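SAM-dependent O-methyltransferase (Thermotoga maritima, PDB 1O54) probably transfers a methyl group from S-adenosyl-L-methionine to N1 of adenosine 58 in tRNA, working as a homotetramer. Local coordinates at residues Val110-Gly122 with Leu130-Glu144. Sequence-based numbering, arbitrary orientation.
Sequences VKEGDRIIDTGVG and LARAVGSSGKVFAYE
Glu112 puts CG anti to the backbone N (chi1 -175°) and bends at chi2, which turns its carboxylate to Ser137. Glu112 OE1 takes Ser137 OG on its anti lone pair at 2.6 Å and Ser137 N nearly head-on at 3.0 Å; serine suits the place because its short hydroxyl adds a second bond to the one from its own amide. OE2 forms a salt bridge with Arg165 of a neighbouring subunit. With an alanine here, Ser137 would probably lose both its bonds to the carboxylate and that arginine its carboxylate partner. Gly135, with positive phi, leaves no CB to strike OE2. Val134 CG1 rests against both Val110 CG1 and Ile116 CG1, each 3.5 Å away, packing helix 125-134 against the sheet. Strands 115-119 and 139-143 then pair in parallel, Phe141 N giving Ile116 O a straight 2.7 Å bond, completing a right-handed beta-alpha-beta unit of the Rossmann-like fold. Just past the C-terminal ends of the strands, Glu144, bent likewise at chi2, receives Val121 N (2.9 Å) and Gly122 N (3.0 Å) on OE1 from opposite faces of its plane, while OE2 pairs with Arg146. Glu144 is a predicted S-adenosyl-L-methionine ligand, so these bonds probably position its carboxylate beside the glycine-rich loop for the cofactor.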
loop_
_atom_site.group_PDB
_atom_site.type_symbol
_atom_site.label_atom_id
_atom_site.label_comp_id
_atom_site.label_asym_id
_atom_site.label_seq_id
_atom_site.Cartn_x
_atom_site.Cartn_y
_atom_site.Cartn_z
ATOM N N VAL A 110 19.745 14.547 -10.735
ATOM C CA VAL A 110 20.807 15.390 -10.179
ATOM C C VAL A 110 22.138 14.624 -10.245
ATOM O O VAL A 110 22.242 13.487 -9.782
ATOM C CB VAL A 110 20.524 15.886 -8.748
ATOM C CG1 VAL A 110 21.594 16.822 -8.291
ATOM C CG2 VAL A 110 19.138 16.525 -8.650
ATOM N N LYS A 111 23.129 15.272 -10.850
ATOM C CA LYS A 111 24.390 14.625 -11.163
ATOM C C LYS A 111 25.531 15.629 -11.123
ATOM O O LYS A 111 25.337 16.838 -10.997
ATOM C CB LYS A 111 24.301 14.003 -12.540
ATOM C CG LYS A 111 24.208 15.016 -13.629
ATOM C CD LYS A 111 23.855 14.418 -14.988
ATOM C CE LYS A 111 24.169 15.448 -16.096
ATOM N NZ LYS A 111 23.376 16.724 -16.084
ATOM N N GLU A 112 26.739 15.077 -11.193
ATOM C CA GLU A 112 27.982 15.857 -11.074
ATOM C C GLU A 112 27.930 17.088 -11.940
ATOM O O GLU A 112 27.707 17.004 -13.155
ATOM C CB GLU A 112 29.184 14.985 -11.472
ATOM C CG GLU A 112 30.538 15.663 -11.278
ATOM C CD GLU A 112 30.951 15.838 -9.839
ATOM O OE1 GLU A 112 31.441 16.960 -9.488
ATOM O OE2 GLU A 112 30.812 14.870 -9.055
ATOM N N GLY A 113 28.217 18.228 -11.335
ATOM C CA GLY A 113 28.294 19.493 -12.053
ATOM C C GLY A 113 26.982 20.235 -12.265
ATOM O O GLY A 113 26.984 21.349 -12.798
ATOM N N ASP A 114 25.862 19.631 -11.908
ATOM C CA ASP A 114 24.573 20.257 -12.073
ATOM C C ASP A 114 24.443 21.523 -11.220
ATOM O O ASP A 114 25.037 21.645 -10.129
ATOM C CB ASP A 114 23.423 19.351 -11.693
ATOM C CG ASP A 114 22.991 18.401 -12.782
ATOM O OD1 ASP A 114 23.515 18.480 -13.934
ATOM O OD2 ASP A 114 22.116 17.526 -12.512
ATOM N N ARG A 115 23.695 22.457 -11.769
ATOM C CA ARG A 115 23.240 23.649 -11.065
ATOM C C ARG A 115 21.750 23.427 -10.744
ATOM O O ARG A 115 20.929 23.191 -11.656
ATOM C CB ARG A 115 23.418 24.890 -11.944
ATOM C CG ARG A 115 24.905 25.233 -12.151
ATOM C CD ARG A 115 25.196 26.162 -13.347
ATOM N NE ARG A 115 24.609 27.485 -13.141
ATOM C CZ ARG A 115 23.519 27.961 -13.766
ATOM N NH1 ARG A 115 22.856 27.233 -14.647
ATOM N NH2 ARG A 115 23.117 29.192 -13.527
ATOM N N ILE A 116 21.420 23.530 -9.464
ATOM C CA ILE A 116 20.113 23.148 -8.952
ATOM C C ILE A 116 19.570 24.298 -8.090
ATOM O O ILE A 116 20.317 24.841 -7.270
ATOM C CB ILE A 116 20.255 21.922 -8.028
ATOM C CG1 ILE A 116 20.893 20.735 -8.754
ATOM C CG2 ILE A 116 18.887 21.572 -7.419
ATOM C CD1 ILE A 116 20.110 20.197 -9.863
ATOM N N ILE A 117 18.299 24.641 -8.248
ATOM C CA ILE A 117 17.633 25.598 -7.350
ATOM C C ILE A 117 16.825 24.776 -6.343
ATOM O O ILE A 117 16.114 23.849 -6.723
ATOM C CB ILE A 117 16.755 26.585 -8.133
ATOM C CG1 ILE A 117 17.654 27.598 -8.878
ATOM C CG2 ILE A 117 15.757 27.308 -7.250
ATOM C CD1 ILE A 117 16.928 28.425 -9.886
ATOM N N ASP A 118 16.895 25.171 -5.083
ATOM C CA ASP A 118 16.124 24.555 -4.000
ATOM C C ASP A 118 15.445 25.677 -3.229
ATOM O O ASP A 118 16.091 26.614 -2.786
ATOM C CB ASP A 118 17.099 23.820 -3.090
ATOM C CG ASP A 118 16.430 23.155 -1.908
ATOM O OD1 ASP A 118 16.974 23.248 -0.765
ATOM O OD2 ASP A 118 15.348 22.546 -2.017
ATOM N N THR A 119 14.130 25.611 -3.066
ATOM C CA THR A 119 13.454 26.617 -2.256
ATOM C C THR A 119 12.085 26.120 -1.786
ATOM O O THR A 119 11.424 25.475 -2.564
ATOM C CB THR A 119 13.298 27.907 -3.066
ATOM O OG1 THR A 119 12.867 28.989 -2.210
ATOM C CG2 THR A 119 12.261 27.819 -4.182
ATOM N N GLY A 120 11.658 26.396 -0.553
ATOM C CA GLY A 120 12.460 26.877 0.544
ATOM C C GLY A 120 13.420 25.808 0.998
ATOM O O GLY A 120 13.522 24.753 0.377
ATOM N N VAL A 121 14.122 26.075 2.089
ATOM C CA VAL A 121 15.183 25.209 2.536
ATOM C C VAL A 121 14.891 24.559 3.881
ATOM O O VAL A 121 15.246 23.405 4.114
ATOM C CB VAL A 121 16.496 26.000 2.592
ATOM C CG1 VAL A 121 17.646 25.093 2.920
ATOM C CG2 VAL A 121 16.730 26.664 1.250
ATOM N N GLY A 122 14.309 25.309 4.801
ATOM C CA GLY A 122 14.003 24.728 6.109
ATOM C C GLY A 122 15.253 24.338 6.857
ATOM O O GLY A 122 16.219 25.097 6.929
ATOM N N LEU A 130 20.422 16.995 -2.278
ATOM C CA LEU A 130 20.755 17.617 -3.550
ATOM C C LEU A 130 22.253 17.947 -3.589
ATOM O O LEU A 130 22.889 17.763 -4.626
ATOM C CB LEU A 130 19.904 18.895 -3.734
ATOM C CG LEU A 130 18.380 18.641 -3.854
ATOM C CD1 LEU A 130 17.613 19.976 -3.823
ATOM C CD2 LEU A 130 18.020 17.829 -5.098
ATOM N N ALA A 131 22.774 18.480 -2.486
ATOM C CA ALA A 131 24.216 18.846 -2.395
ATOM C C ALA A 131 25.103 17.616 -2.627
ATOM O O ALA A 131 26.096 17.695 -3.337
ATOM C CB ALA A 131 24.535 19.461 -1.062
ATOM N N ARG A 132 24.764 16.481 -2.023
ATOM C CA ARG A 132 25.544 15.265 -2.259
ATOM C C ARG A 132 25.516 14.913 -3.735
ATOM O O ARG A 132 26.567 14.557 -4.322
ATOM C CB ARG A 132 25.021 14.102 -1.440
ATOM C CG ARG A 132 25.432 14.160 -0.015
ATOM C CD ARG A 132 25.212 12.842 0.663
ATOM N NE ARG A 132 25.893 12.798 1.938
ATOM C CZ ARG A 132 25.772 11.774 2.781
ATOM N NH1 ARG A 132 25.019 10.752 2.463
ATOM N NH2 ARG A 132 26.433 11.787 3.913
ATOM N N ALA A 133 24.348 15.029 -4.356
ATOM C CA ALA A 133 24.180 14.628 -5.730
ATOM C C ALA A 133 24.864 15.511 -6.783
ATOM O O ALA A 133 25.186 15.020 -7.863
ATOM C CB ALA A 133 22.701 14.501 -6.070
ATOM N N VAL A 134 25.065 16.795 -6.521
ATOM C CA VAL A 134 25.692 17.666 -7.542
ATOM C C VAL A 134 27.215 17.483 -7.617
ATOM O O VAL A 134 27.881 18.051 -8.500
ATOM C CB VAL A 134 25.347 19.154 -7.346
ATOM C CG1 VAL A 134 23.796 19.404 -7.366
ATOM C CG2 VAL A 134 25.955 19.681 -6.063
ATOM N N GLY A 135 27.779 16.753 -6.649
ATOM C CA GLY A 135 29.220 16.547 -6.605
ATOM C C GLY A 135 29.990 17.781 -6.181
ATOM O O GLY A 135 29.419 18.823 -5.858
ATOM N N SER A 136 31.314 17.678 -6.157
ATOM C CA SER A 136 32.125 18.838 -5.803
ATOM C C SER A 136 32.081 19.970 -6.838
ATOM O O SER A 136 32.415 21.118 -6.509
ATOM C CB SER A 136 33.592 18.435 -5.575
ATOM O OG SER A 136 34.176 17.955 -6.774
ATOM N N SER A 137 31.727 19.649 -8.079
ATOM C CA SER A 137 31.736 20.635 -9.182
ATOM C C SER A 137 30.394 21.340 -9.477
ATOM O O SER A 137 30.336 22.288 -10.277
ATOM C CB SER A 137 32.282 19.978 -10.472
ATOM O OG SER A 137 31.335 19.078 -11.066
ATOM N N GLY A 138 29.326 20.847 -8.872
ATOM C CA GLY A 138 27.999 21.415 -9.032
ATOM C C GLY A 138 27.700 22.442 -7.952
ATOM O O GLY A 138 28.556 22.770 -7.111
ATOM N N LYS A 139 26.463 22.920 -7.941
ATOM C CA LYS A 139 26.049 23.900 -6.957
ATOM C C LYS A 139 24.547 23.861 -6.749
ATOM O O LYS A 139 23.787 23.727 -7.735
ATOM C CB LYS A 139 26.421 25.297 -7.411
ATOM C CG LYS A 139 26.324 26.369 -6.324
ATOM C CD LYS A 139 27.324 26.134 -5.176
ATOM C CE LYS A 139 28.748 26.513 -5.556
ATOM N NZ LYS A 139 29.705 26.572 -4.403
ATOM N N VAL A 140 24.142 24.003 -5.487
ATOM C CA VAL A 140 22.746 24.205 -5.109
ATOM C C VAL A 140 22.561 25.660 -4.703
ATOM O O VAL A 140 23.246 26.159 -3.812
ATOM C CB VAL A 140 22.313 23.263 -3.971
ATOM C CG1 VAL A 140 20.829 23.436 -3.651
ATOM C CG2 VAL A 140 22.617 21.815 -4.372
ATOM N N PHE A 141 21.636 26.329 -5.390
ATOM C CA PHE A 141 21.249 27.717 -5.044
ATOM C C PHE A 141 19.985 27.582 -4.215
ATOM O O PHE A 141 18.900 27.249 -4.725
ATOM C CB PHE A 141 21.038 28.533 -6.315
ATOM C CG PHE A 141 22.232 28.520 -7.216
ATOM C CD1 PHE A 141 23.293 29.360 -6.981
ATOM C CD2 PHE A 141 22.305 27.623 -8.279
ATOM C CE1 PHE A 141 24.405 29.349 -7.799
ATOM C CE2 PHE A 141 23.421 27.585 -9.081
ATOM C CZ PHE A 141 24.474 28.420 -8.847
ATOM N N ALA A 142 20.158 27.795 -2.925
ATOM C CA ALA A 142 19.112 27.538 -1.942
ATOM C C ALA A 142 18.501 28.830 -1.436
ATOM O O ALA A 142 19.131 29.569 -0.656
ATOM C CB ALA A 142 19.701 26.709 -0.790
ATOM N N TYR A 143 17.278 29.103 -1.881
ATOM C CA TYR A 143 16.613 30.339 -1.543
ATOM C C TYR A 143 15.762 30.137 -0.294
ATOM O O TYR A 143 14.870 29.286 -0.268
ATOM C CB TYR A 143 15.750 30.791 -2.695
ATOM C CG TYR A 143 16.512 31.332 -3.875
ATOM C CD1 TYR A 143 17.221 30.507 -4.722
ATOM C CD2 TYR A 143 16.445 32.689 -4.195
ATOM C CE1 TYR A 143 17.897 31.030 -5.836
ATOM C CE2 TYR A 143 17.116 33.216 -5.283
ATOM C CZ TYR A 143 17.839 32.388 -6.093
ATOM O OH TYR A 143 18.498 32.922 -7.181
ATOM N N GLU A 144 16.044 30.922 0.722
ATOM C CA GLU A 144 15.327 30.851 1.982
ATOM C C GLU A 144 15.248 32.212 2.587
ATOM O O GLU A 144 16.206 32.658 3.200
ATOM C CB GLU A 144 16.035 29.926 2.937
ATOM C CG GLU A 144 15.390 29.803 4.303
ATOM C CD GLU A 144 13.966 29.350 4.216
ATOM O OE1 GLU A 144 13.726 28.119 4.046
ATOM O OE2 GLU A 144 13.079 30.231 4.286
HETATM O O HOH W 1 24.495 12.463 -8.577
HETATM O O HOH W 2 32.691 14.970 -7.077
HETATM O O HOH W 3 28.493 23.482 -12.316
#